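PDB 6PWK: GGDEF and EAL domain-containing protein from Vibrio cholerae O1 str. 2010EL-1786, which probably acts as a c-di-GMP receptor of the LapD type, linking the level of this second messenger to control of large adhesins and biofilm formation. Local coordinates for residues Pro21-Leu25 and Val71-Ala75; Ile278-Ile284 and Tyr316-Phe320. All blocks are in the same frame, centred on the assembly; numbering follows the deposited sequence.

Contact 1: residues Pro21-Leu25 and Val71-Ala75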
# COMPACT_ATOMS: atom_id res chain seq x y z
N PRO A 21 15.42 -17.47 -4.47
CA PRO A 21 14.98 -18.32 -5.59
C PRO A 21 14.68 -17.55 -6.87
O PRO A 21 14.90 -18.08 -7.96
CB PRO A 21 13.72 -19.00 -5.03
CG PRO A 21 13.86 -18.92 -3.55
CD PRO A 21 14.57 -17.63 -3.28
N VAL A 22 14.18 -16.32 -6.77
CA VAL A 22 13.78 -15.58 -7.96
C VAL A 22 15.00 -15.18 -8.78
O VAL A 22 15.15 -15.56 -9.94
CB VAL A 22 12.93 -14.35 -7.58
CG1 VAL A 22 12.38 -13.68 -8.83
CG2 VAL A 22 11.81 -14.76 -6.64
N SER A 23 15.90 -14.40 -8.17
CA SER A 23 17.05 -13.87 -8.89
C SER A 23 18.15 -14.91 -9.09
O SER A 23 19.04 -14.70 -9.93
CB SER A 23 17.63 -12.66 -8.15
OG SER A 23 18.10 -13.03 -6.87
N HIS A 24 18.12 -16.01 -8.34
CA HIS A 24 19.22 -16.98 -8.30
C HIS A 24 20.54 -16.31 -7.92
O HIS A 24 21.62 -16.75 -8.33
CB HIS A 24 19.36 -17.73 -9.63
CG HIS A 24 20.03 -19.06 -9.50
ND1 HIS A 24 19.39 -20.17 -8.98
CD2 HIS A 24 21.29 -19.46 -9.81
CE1 HIS A 24 20.22 -21.20 -8.98
NE2 HIS A 24 21.38 -20.79 -9.48
N LEU A 25 20.46 -15.23 -7.15
CA LEU A 25 21.60 -14.57 -6.54
C LEU A 25 21.56 -14.78 -5.04
O LEU A 25 20.62 -15.38 -4.50
CB LEU A 25 21.60 -13.07 -6.88
CG LEU A 25 21.86 -12.66 -8.33
CD1 LEU A 25 21.63 -11.16 -8.49
CD2 LEU A 25 23.27 -13.03 -8.74
N VAL A 71 13.32 -10.00 -12.99
CA VAL A 71 14.31 -10.07 -11.92
C VAL A 71 15.39 -11.08 -12.28
O VAL A 71 16.59 -10.82 -12.12
CB VAL A 71 13.63 -10.42 -10.58
CG1 VAL A 71 14.67 -10.81 -9.54
CG2 VAL A 71 12.80 -9.25 -10.09
N ARG A 72 14.98 -12.26 -12.76
CA ARG A 72 15.95 -13.26 -13.19
C ARG A 72 16.79 -12.76 -14.36
O ARG A 72 18.00 -12.97 -14.40
CB ARG A 72 15.23 -14.55 -13.57
CG ARG A 72 16.09 -15.56 -14.31
CD ARG A 72 17.21 -16.10 -13.44
NE ARG A 72 16.69 -16.85 -12.30
CZ ARG A 72 16.30 -18.12 -12.36
NH1 ARG A 72 16.37 -18.78 -13.51
NH2 ARG A 72 15.85 -18.73 -11.28
N GLU A 73 16.15 -12.10 -15.33
CA GLU A 73 16.88 -11.58 -16.48
C GLU A 73 17.93 -10.57 -16.05
O GLU A 73 19.11 -10.71 -16.39
CB GLU A 73 15.90 -10.95 -17.48
CG GLU A 73 16.56 -10.32 -18.71
CD GLU A 73 16.94 -11.34 -19.78
OE1 GLU A 73 17.33 -12.47 -19.43
OE2 GLU A 73 16.84 -11.00 -20.98
N LEU A 74 17.52 -9.55 -15.28
CA LEU A 74 18.49 -8.58 -14.77
C LEU A 74 19.57 -9.27 -13.95
O LEU A 74 20.75 -8.92 -14.04
CB LEU A 74 17.78 -7.51 -13.95
CG LEU A 74 18.65 -6.50 -13.20
CD1 LEU A 74 19.65 -5.83 -14.14
CD2 LEU A 74 17.79 -5.46 -12.51
N ALA A 75 19.19 -10.26 -13.14
CA ALA A 75 20.17 -11.00 -12.36
C ALA A 75 21.12 -11.78 -13.26
O ALA A 75 22.34 -11.72 -13.10
CB ALA A 75 19.47 -11.93 -11.38
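Ser23 and Arg72 bring their CA atoms to 4.5 Å where the short loop Pro21-Leu25, helix-like in its backbone angles as far as Ser23, lies against one side of the regular helical segment Val71-Ala75. A single polar grip joins the two. Arg72 NE donates to Val22 O at 3.1 Å, a bent bond (143° at the hydrogen) whose acceptor sits somewhat out of the guanidinium plane. The arginine sets out with CG anti to its N (chi1 167°) and then bends at both chi2 and chi3, which folds the guanidinium back over the loop. Pro21 O meets the edge of that group, close to NH2, and the CB of His24 packs obliquely beside it while the imidazole leads away.

Beneath this polar side the contact is apolar. Val22 and Val71 cross at about a right angle, CG1 against CG1 at 3.7 Å, and Ser23 CB rests between Val71 CG1 and the methyl of Ala75. Leu25 reaches across to the helix and lays CD1 on Ala75 CB, also at 3.7 Å; Phe97 of strand 96-102 touches both Ser23 and Leu25. The serine hydroxyl has a separate task: with chi1 at 63° it accepts from Leu25 N, 3.2 Å from OG, and is also hydrogen-bonded to Asp20 OD2. Two partners thus hold OG and fix the bend of the loop.

Val22 has its side chain about 6 Å from a bound c-di-GMP, and Arg28, a little further along the chain, belongs to that ligand's pocket. An ST turn backed by helix 53-80 thus shapes the loop before helix 28-41, consistent with the DxLTGLxNR motif that precedes the first helix of GGDEF domains, here in a variant form.

Contact 2: residues Ile278-Ile284 and Tyr316-Phe320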
# COMPACT_ATOMS: atom_id res chain seq x y z
N ILE A 278 0.98 12.92 -2.06
CA ILE A 278 -0.25 12.87 -2.84
C ILE A 278 -0.95 11.52 -2.69
O ILE A 278 -2.18 11.44 -2.74
CB ILE A 278 0.06 13.22 -4.31
CG1 ILE A 278 0.06 14.75 -4.48
CG2 ILE A 278 -0.91 12.55 -5.27
CD1 ILE A 278 0.57 15.21 -5.82
N SER A 279 -0.18 10.45 -2.50
CA SER A 279 -0.75 9.13 -2.26
C SER A 279 -1.20 8.93 -0.81
O SER A 279 -1.53 7.80 -0.43
CB SER A 279 0.25 8.04 -2.65
OG SER A 279 1.50 8.24 -2.01
N GLN A 280 -1.23 9.99 -0.01
CA GLN A 280 -1.70 9.93 1.36
C GLN A 280 -3.08 10.55 1.44
O GLN A 280 -3.20 11.78 1.31
CB GLN A 280 -0.73 10.66 2.30
CG GLN A 280 -0.37 9.89 3.56
CD GLN A 280 0.49 8.67 3.29
OE1 GLN A 280 1.18 8.60 2.27
NE2 GLN A 280 0.45 7.70 4.19
N PRO A 281 -4.15 9.77 1.63
CA PRO A 281 -5.50 10.36 1.62
C PRO A 281 -5.73 11.37 2.73
O PRO A 281 -6.56 12.27 2.56
CB PRO A 281 -6.41 9.13 1.77
CG PRO A 281 -5.55 8.09 2.40
CD PRO A 281 -4.18 8.31 1.83
N SER A 282 -5.02 11.26 3.86
CA SER A 282 -5.12 12.28 4.89
C SER A 282 -4.59 13.62 4.39
O SER A 282 -5.11 14.68 4.76
CB SER A 282 -4.36 11.84 6.14
OG SER A 282 -3.03 11.49 5.83
N PHE A 283 -3.56 13.59 3.54
CA PHE A 283 -3.05 14.82 2.95
C PHE A 283 -4.04 15.42 1.96
O PHE A 283 -4.13 16.65 1.83
CB PHE A 283 -1.71 14.55 2.27
CG PHE A 283 -1.09 15.75 1.62
CD1 PHE A 283 -0.56 16.77 2.40
CD2 PHE A 283 -1.03 15.86 0.24
CE1 PHE A 283 0.02 17.88 1.81
CE2 PHE A 283 -0.45 16.97 -0.35
CZ PHE A 283 0.07 17.98 0.43
N ILE A 284 -4.80 14.58 1.25
CA ILE A 284 -5.80 15.09 0.31
C ILE A 284 -6.95 15.75 1.06
O ILE A 284 -7.49 16.77 0.62
CB ILE A 284 -6.28 13.96 -0.61
CG1 ILE A 284 -5.10 13.32 -1.33
CG2 ILE A 284 -7.29 14.49 -1.63
CD1 ILE A 284 -5.49 12.26 -2.34
N TYR A 316 -4.88 9.02 -7.22
CA TYR A 316 -4.50 9.88 -6.11
C TYR A 316 -4.30 11.32 -6.58
O TYR A 316 -4.73 12.27 -5.92
CB TYR A 316 -3.23 9.37 -5.44
CG TYR A 316 -3.41 8.19 -4.51
CD1 TYR A 316 -4.09 8.32 -3.31
CD2 TYR A 316 -2.85 6.96 -4.82
CE1 TYR A 316 -4.24 7.24 -2.46
CE2 TYR A 316 -2.99 5.88 -3.98
CZ TYR A 316 -3.69 6.02 -2.80
OH TYR A 316 -3.83 4.94 -1.96
N THR A 317 -3.64 11.48 -7.73
CA THR A 317 -3.35 12.82 -8.24
C THR A 317 -4.63 13.56 -8.62
O THR A 317 -4.77 14.75 -8.33
CB THR A 317 -2.40 12.73 -9.44
OG1 THR A 317 -1.30 11.87 -9.11
CG2 THR A 317 -1.87 14.10 -9.80
N ALA A 318 -5.57 12.87 -9.26
CA ALA A 318 -6.82 13.51 -9.64
C ALA A 318 -7.63 13.91 -8.42
O ALA A 318 -8.30 14.95 -8.42
CB ALA A 318 -7.63 12.59 -10.55
N LEU A 319 -7.59 13.10 -7.36
CA LEU A 319 -8.25 13.48 -6.12
C LEU A 319 -7.60 14.72 -5.51
O LEU A 319 -8.29 15.60 -4.99
CB LEU A 319 -8.24 12.32 -5.12
CG LEU A 319 -9.02 11.07 -5.52
CD1 LEU A 319 -8.96 10.03 -4.42
CD2 LEU A 319 -10.46 11.42 -5.87
N PHE A 320 -6.27 14.80 -5.58
CA PHE A 320 -5.58 15.98 -5.08
C PHE A 320 -5.86 17.19 -5.95
O PHE A 320 -6.10 18.29 -5.44
CB PHE A 320 -4.07 15.71 -5.00
CG PHE A 320 -3.27 16.89 -4.55
CD1 PHE A 320 -3.16 17.21 -3.21
CD2 PHE A 320 -2.61 17.69 -5.48
CE1 PHE A 320 -2.42 18.31 -2.80
CE2 PHE A 320 -1.86 18.78 -5.07
CZ PHE A 320 -1.77 19.09 -3.73
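Ser279 and Tyr316 meet face-on: the serine CA stands over one face of the phenol ring, 3.7 Å from its centroid and 18° off the normal, in a CH-pi contact. Ser279 O lies over the same face, further toward CE1, so the ring is covered largely by backbone, with Ser279 CB near CD2. Ile284 CD1 approaches the same ring at its edge and also touches Tyr316 O, 3.7 Å away, and Leu319 CB.

A second aromatic takes up the preceding residue. Ile278 CG1 sits over the face of Phe320, 4.2 Å from the ring centroid, while its other branch, CG2, turns to Tyr316 CB at 3.9 Å and to the start of Thr317. Phe320 in turn meets Phe283 rim to rim, the planes only 9° apart and the centroids 5.7 Å; neither ring covers the other. Both phenylalanines hold CG anti to the backbone N (chi1 177° in Phe320), which sends the two rings out alongside each other from their helices.

Backbone bonds set these groups in place. Gln280, at the N-cap, offers its O to Ile284 N, and Phe320 N bonds to Tyr316 O. Thr317 OG1 is hydrogen-bonded to Glu313 O, just before helix 314-326. On the outer side, Tyr316 and Pro281 pack against Pro281 and Tyr316 of the second subunit, respectively.

Further inward, Ile305 of strand 301-305 touches Ile278, Thr317 and Phe320, while helix 245-261 supports Phe283 through Gln250 and Ile253. Helices 281-292 and 314-326 therefore pack side by side on the barrel of the EAL domain, outside the strand that carries Glu304 of the magnesium site.

Contact 1 closes before contact 2 opens, and the two illustrate how a two-domain receptor is built in series. Their centres are 35 Å apart and their nearest atoms about 22 Å, so they do not touch. They share no helix, strand or sheet: contact 1 belongs to the GGDEF domain, with its five-stranded sheet, and contact 2 to the barrel of the EAL domain. Each nevertheless lies near a bound c-di-GMP, about 6 Å from the side chain of Val22 in one case and about 8 Å from that of Phe283 in the other. Contact 2 alone reaches the second subunit, placing it at the dimer interface, whereas contact 1 stays within its own chain.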